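Local coordinates for putative endonuclease/exonuclease/phosphatase family protein (Bacteroides vulgatus ATCC 8482, PDB 3G6S) that is a DNase I-like family hydrolase that probably cleaves phosphodiester bonds, perhaps as an endonuclease or 3'-5' RNA exonuclease, at residues A[6-11]-A[168-173]; A[221-226]-A[249-254]. One frame throughout, in Å; residues are numbered along the deposited sequence.

Interaction 1 (A[6-11]-A[168-173])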
loop_
_atom_site.group_PDB
_atom_site.type_symbol
_atom_site.label_atom_id
_atom_site.label_comp_id
_atom_site.label_asym_id
_atom_site.label_seq_id
_atom_site.Cartn_x
_atom_site.Cartn_y
_atom_site.Cartn_z
ATOM N N TRP A 6 1.824 5.882 8.868
ATOM C CA TRP A 6 1.445 5.270 7.609
ATOM C C TRP A 6 1.635 3.756 7.638
ATOM O O TRP A 6 2.414 3.237 8.441
ATOM C CB TRP A 6 2.320 5.874 6.515
ATOM C CG TRP A 6 1.621 6.141 5.218
ATOM C CD1 TRP A 6 1.254 5.227 4.266
ATOM C CD2 TRP A 6 1.267 7.422 4.701
ATOM N NE1 TRP A 6 0.692 5.867 3.187
ATOM C CE2 TRP A 6 0.672 7.217 3.435
ATOM C CE3 TRP A 6 1.371 8.729 5.195
ATOM C CZ2 TRP A 6 0.210 8.273 2.643
ATOM C CZ3 TRP A 6 0.914 9.778 4.411
ATOM C CH2 TRP A 6 0.327 9.540 3.151
ATOM N N ALA A 7 0.930 3.048 6.759
ATOM C CA ALA A 7 1.065 1.595 6.691
ATOM C C ALA A 7 0.607 0.998 5.366
ATOM O O ALA A 7 -0.395 1.422 4.791
ATOM C CB ALA A 7 0.300 0.945 7.841
ATOM N N THR A 8 1.361 0.017 4.880
ATOM C CA THR A 8 1.015 -0.689 3.654
ATOM C C THR A 8 0.767 -2.133 4.075
ATOM O O THR A 8 1.559 -2.706 4.829
ATOM C CB THR A 8 2.152 -0.644 2.599
ATOM O OG1 THR A 8 1.747 -1.379 1.434
ATOM C CG2 THR A 8 3.442 -1.257 3.149
ATOM N N PHE A 9 -0.322 -2.724 3.593
ATOM C CA PHE A 9 -0.649 -4.081 3.988
ATOM C C PHE A 9 -1.492 -4.875 2.988
ATOM O O PHE A 9 -2.572 -4.446 2.576
ATOM C CB PHE A 9 -1.356 -4.019 5.343
ATOM C CG PHE A 9 -1.688 -5.356 5.918
ATOM C CD1 PHE A 9 -0.773 -6.400 5.850
ATOM C CD2 PHE A 9 -2.901 -5.562 6.564
ATOM C CE1 PHE A 9 -1.060 -7.641 6.415
ATOM C CE2 PHE A 9 -3.205 -6.800 7.137
ATOM C CZ PHE A 9 -2.283 -7.843 7.066
ATOM N N ASN A 10 -0.976 -6.033 2.592
ATOM C CA ASN A 10 -1.672 -6.931 1.668
ATOM C C ASN A 10 -2.480 -7.844 2.592
ATOM O O ASN A 10 -1.911 -8.564 3.411
ATOM C CB ASN A 10 -0.657 -7.766 0.865
ATOM C CG ASN A 10 -1.320 -8.628 -0.217
ATOM O OD1 ASN A 10 -2.417 -9.163 -0.028
ATOM N ND2 ASN A 10 -0.637 -8.785 -1.342
ATOM N N ILE A 11 -3.799 -7.826 2.466
ATOM C CA ILE A 11 -4.622 -8.636 3.342
ATOM C C ILE A 11 -4.983 -10.025 2.827
ATOM O O ILE A 11 -5.655 -10.779 3.524
ATOM C CB ILE A 11 -5.917 -7.895 3.690
ATOM C CG1 ILE A 11 -6.753 -7.677 2.438
ATOM C CG2 ILE A 11 -5.585 -6.543 4.306
ATOM C CD1 ILE A 11 -8.105 -7.101 2.731
ATOM N N VAL A 168 3.562 9.921 -0.536
ATOM C CA VAL A 168 3.984 8.631 -0.036
ATOM C C VAL A 168 3.330 7.545 -0.866
ATOM O O VAL A 168 2.113 7.547 -1.086
ATOM C CB VAL A 168 3.602 8.455 1.439
ATOM C CG1 VAL A 168 4.123 7.128 1.952
ATOM C CG2 VAL A 168 4.171 9.616 2.248
ATOM N N VAL A 169 4.163 6.633 -1.343
ATOM C CA VAL A 169 3.714 5.522 -2.150
ATOM C C VAL A 169 3.881 4.234 -1.371
ATOM O O VAL A 169 4.952 3.952 -0.835
ATOM C CB VAL A 169 4.539 5.393 -3.440
ATOM C CG1 VAL A 169 4.113 4.137 -4.200
ATOM C CG2 VAL A 169 4.370 6.649 -4.286
ATOM N N THR A 170 2.809 3.461 -1.315
ATOM C CA THR A 170 2.815 2.183 -0.634
ATOM C C THR A 170 2.282 1.127 -1.582
ATOM O O THR A 170 1.663 1.443 -2.605
ATOM C CB THR A 170 1.903 2.190 0.621
ATOM O OG1 THR A 170 0.563 2.544 0.249
ATOM C CG2 THR A 170 2.424 3.158 1.652
ATOM N N GLY A 171 2.523 -0.130 -1.228
ATOM C CA GLY A 171 2.019 -1.213 -2.043
ATOM C C GLY A 171 2.855 -2.464 -2.048
ATOM O O GLY A 171 3.903 -2.546 -1.407
ATOM N N ASP A 172 2.356 -3.453 -2.778
ATOM C CA ASP A 172 3.029 -4.721 -2.934
ATOM C C ASP A 172 3.642 -4.656 -4.319
ATOM O O ASP A 172 2.935 -4.515 -5.317
ATOM C CB ASP A 172 2.029 -5.867 -2.884
ATOM C CG ASP A 172 2.701 -7.214 -2.820
ATOM O OD1 ASP A 172 3.697 -7.422 -3.555
ATOM O OD2 ASP A 172 2.228 -8.065 -2.039
ATOM N N PHE A 173 4.955 -4.765 -4.385
ATOM C CA PHE A 173 5.616 -4.701 -5.665
ATOM C C PHE A 173 6.037 -6.051 -6.238
ATOM O O PHE A 173 6.536 -6.122 -7.364
ATOM C CB PHE A 173 6.814 -3.764 -5.553
ATOM C CG PHE A 173 6.444 -2.383 -5.111
ATOM C CD1 PHE A 173 6.101 -2.134 -3.778
ATOM C CD2 PHE A 173 6.375 -1.340 -6.038
ATOM C CE1 PHE A 173 5.688 -0.866 -3.372
ATOM C CE2 PHE A 173 5.963 -0.063 -5.648
ATOM C CZ PHE A 173 5.613 0.178 -4.306
HETATM O O HOH W 1 -0.014 5.057 0.424
#
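W6 lays its indole across V168, where strand 6-10 of one sheet packs against strand 168-172 of the other, face to face and 20° from parallel. Beyond CB and CG, CD1 is the ring atom nearest T170, W6 CD1 lying 3.5 Å from T170 CG2, which comes in obliquely. NE1, next along the ring, donates in plane to water 1 at 3.0 Å; the same water donates to T170 OG1, which is also hydrogen-bonded to N136. Further out, the six-membered ring has V168 CB over its face, a CH-pi contact 3.8 Å from the ring centroid, with W6 CZ2 the nearest ring atom to V168 CB at 3.6 Å. At the far rim W6 CZ3 and CH2 meet V168 CG2. An alanine in place of W6 would probably leave V168 and the T170 methyl facing a gap and cost water 1 its indole N-H.

In the middle, T8 CB butts against T170 CB at 3.5 Å. At the C-terminal end the contact turns polar. N10 CG is anti to the backbone N (chi1 -174°), which carries the amide toward strand 168-172; N10 ND2 donates to D172 OD2 over 3.0 Å, on the anti side of the carboxylate and somewhat out of its plane, while E46 also accepts from ND2. N10 OD1 takes the N-H of R12 and D172 OD1 that of N174, which would limit rotation of both groups. Strands 41-45 and 254-260 flank strand 2-10; I226, from strand 224-228 beside 168-172, packs on T8, V168 and T170, adding to the core between the sheets.

Interaction 2 (A[221-226]-A[249-254])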
loop_
_atom_site.group_PDB
_atom_site.type_symbol
_atom_site.label_atom_id
_atom_site.label_comp_id
_atom_site.label_asym_id
_atom_site.label_seq_id
_atom_site.Cartn_x
_atom_site.Cartn_y
_atom_site.Cartn_z
ATOM N N GLU A 221 11.208 -13.126 2.005
ATOM C CA GLU A 221 11.660 -11.916 1.353
ATOM C C GLU A 221 10.744 -10.742 1.650
ATOM O O GLU A 221 9.599 -10.911 2.086
ATOM C CB GLU A 221 11.704 -12.111 -0.154
ATOM C CG GLU A 221 12.350 -13.397 -0.606
ATOM C CD GLU A 221 12.366 -13.506 -2.112
ATOM O OE1 GLU A 221 11.337 -13.151 -2.742
ATOM O OE2 GLU A 221 13.397 -13.957 -2.664
ATOM N N LYS A 222 11.267 -9.547 1.398
ATOM C CA LYS A 222 10.522 -8.312 1.594
ATOM C C LYS A 222 10.083 -7.842 0.214
ATOM O O LYS A 222 10.919 -7.488 -0.610
ATOM C CB LYS A 222 11.416 -7.255 2.251
ATOM C CG LYS A 222 10.781 -5.882 2.345
ATOM C CD LYS A 222 11.564 -4.992 3.293
ATOM C CE LYS A 222 10.748 -3.771 3.725
ATOM N NZ LYS A 222 10.434 -2.862 2.586
ATOM N N ILE A 223 8.781 -7.856 -0.045
ATOM C CA ILE A 223 8.270 -7.430 -1.339
ATOM C C ILE A 223 7.301 -6.278 -1.208
ATOM O O ILE A 223 6.727 -5.829 -2.201
ATOM C CB ILE A 223 7.564 -8.573 -2.078
ATOM C CG1 ILE A 223 6.378 -9.073 -1.257
ATOM C CG2 ILE A 223 8.558 -9.703 -2.323
ATOM C CD1 ILE A 223 5.650 -10.238 -1.886
ATOM N N ASP A 224 7.110 -5.805 0.017
ATOM C CA ASP A 224 6.204 -4.686 0.260
ATOM C C ASP A 224 7.028 -3.485 0.682
ATOM O O ASP A 224 7.923 -3.610 1.503
ATOM C CB ASP A 224 5.177 -5.073 1.330
ATOM C CG ASP A 224 4.271 -6.228 0.872
ATOM O OD1 ASP A 224 4.525 -7.391 1.258
ATOM O OD2 ASP A 224 3.314 -5.972 0.103
ATOM N N PHE A 225 6.739 -2.318 0.121
ATOM C CA PHE A 225 7.526 -1.136 0.461
ATOM C C PHE A 225 6.735 0.140 0.687
ATOM O O PHE A 225 5.586 0.281 0.259
ATOM C CB PHE A 225 8.550 -0.836 -0.644
ATOM C CG PHE A 225 9.440 -1.989 -0.989
ATOM C CD1 PHE A 225 10.737 -2.064 -0.480
ATOM C CD2 PHE A 225 8.983 -3.000 -1.838
ATOM C CE1 PHE A 225 11.575 -3.132 -0.811
ATOM C CE2 PHE A 225 9.802 -4.074 -2.180
ATOM C CZ PHE A 225 11.104 -4.144 -1.668
ATOM N N ILE A 226 7.391 1.070 1.370
ATOM C CA ILE A 226 6.849 2.387 1.622
ATOM C C ILE A 226 7.889 3.370 1.076
ATOM O O ILE A 226 9.022 3.434 1.568
ATOM C CB ILE A 226 6.637 2.661 3.124
ATOM C CG1 ILE A 226 5.578 1.709 3.674
ATOM C CG2 ILE A 226 6.193 4.114 3.333
ATOM C CD1 ILE A 226 5.250 1.916 5.155
ATOM N N SER A 249 -2.530 -12.358 7.916
ATOM C CA SER A 249 -2.505 -12.501 6.473
ATOM C C SER A 249 -1.266 -13.283 6.088
ATOM O O SER A 249 -0.471 -13.614 6.954
ATOM C CB SER A 249 -2.483 -11.093 5.856
ATOM O OG SER A 249 -1.772 -11.053 4.642
ATOM N N ASP A 250 -1.106 -13.604 4.808
ATOM C CA ASP A 250 0.096 -14.312 4.392
ATOM C C ASP A 250 1.236 -13.293 4.313
ATOM O O ASP A 250 2.401 -13.656 4.169
ATOM C CB ASP A 250 -0.092 -15.012 3.038
ATOM C CG ASP A 250 -0.720 -14.120 1.998
ATOM O OD1 ASP A 250 -0.621 -12.881 2.132
ATOM O OD2 ASP A 250 -1.310 -14.660 1.034
ATOM N N HIS A 251 0.882 -12.014 4.413
ATOM C CA HIS A 251 1.856 -10.931 4.393
ATOM C C HIS A 251 1.973 -10.271 5.766
ATOM O O HIS A 251 1.101 -10.425 6.626
ATOM C CB HIS A 251 1.455 -9.842 3.400
ATOM C CG HIS A 251 1.771 -10.156 1.974
ATOM N ND1 HIS A 251 1.006 -11.011 1.210
ATOM C CD2 HIS A 251 2.740 -9.683 1.156
ATOM C CE1 HIS A 251 1.487 -11.047 -0.020
ATOM N NE2 HIS A 251 2.538 -10.250 -0.080
ATOM N N ASN A 252 3.066 -9.537 5.958
ATOM C CA ASN A 252 3.290 -8.791 7.185
ATOM C C ASN A 252 3.156 -7.307 6.834
ATOM O O ASN A 252 3.718 -6.839 5.855
ATOM C CB ASN A 252 4.689 -9.049 7.750
ATOM C CG ASN A 252 4.743 -10.270 8.665
ATOM O OD1 ASN A 252 3.709 -10.753 9.151
ATOM N ND2 ASN A 252 5.953 -10.762 8.921
ATOM N N PRO A 253 2.392 -6.546 7.619
ATOM C CA PRO A 253 2.225 -5.115 7.344
ATOM C C PRO A 253 3.508 -4.355 7.675
ATOM O O PRO A 253 4.309 -4.804 8.502
ATOM C CB PRO A 253 1.086 -4.723 8.274
ATOM C CG PRO A 253 1.370 -5.593 9.478
ATOM C CD PRO A 253 1.683 -6.932 8.850
ATOM N N GLN A 254 3.708 -3.212 7.026
ATOM C CA GLN A 254 4.885 -2.393 7.296
ATOM C C GLN A 254 4.439 -1.022 7.795
ATOM O O GLN A 254 3.869 -0.240 7.032
ATOM C CB GLN A 254 5.730 -2.206 6.036
ATOM C CG GLN A 254 7.141 -1.717 6.352
ATOM C CD GLN A 254 7.842 -1.027 5.182
ATOM O OE1 GLN A 254 7.739 -1.448 4.028
ATOM N NE2 GLN A 254 8.575 0.034 5.490
HETATM O O HOH W 2 9.902 0.560 2.431
#
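D224 and K222 meet H251 and Q254 in a buried, mainly polar contact, where the run into strand 224-228 of one sheet faces the loop that leads into strand 254-260 of the other. D224 OD1 lies in the plane of the imidazole at its edge, 2.9 Å from H251 CD2, with carboxylate and ring 75° apart; T208 hydrogen-bonds to the same oxygen. I223 CD1 adds an apolar touch at that rim, near H251 NE2. Across the ring, H251 ND1 donates to D250 OD1 at 2.6 Å, from above the carboxylate plane, which would restrain the ring's rotation, and H251 N bonds to S249 OG in an ST turn.

Farther along, K222 bends at chi4 (-64°), which places NZ to donate to D224 O at 2.8 Å and, weakly, to Q254 OE1 at 3.4 Å. I226 lays its CG1-CD1 arm obliquely against the Q254 amide, CD1 3.8 Å from Q254 NE2, and water 2 accepts from I226 N.

Two acceptors, D224 O and Q254 OE1, thus sit side by side with the lysine ammonium bridging them, and its charge probably eases their repulsion. H251 NE2 lies close to D172; with the Ser-Asp-His sequence of S249 to H251, this is consistent with the active-site histidine of DNase I-like enzymes.

Overall arrangement
Interaction 1 comes first along the chain and closes before interaction 2 opens, yet their centres lie only about 8 Å apart. Both join the two sheets of the sandwich: strands 2-10 and 254-260 are neighbours in one, 167-172 and 224-228 in the other. They meet directly, with probable hydrogen bonds between S249 OG and N10 O and between F173 N and I223 O, and with D172 beside H251. Interaction 1 carries the sheet packing through the middle of the fold; interaction 2 continues it into the loops at the strand ends. N10, D172 and H251 therefore converge at one end of the sandwich, probably at the active site, as in DNase I-like relatives.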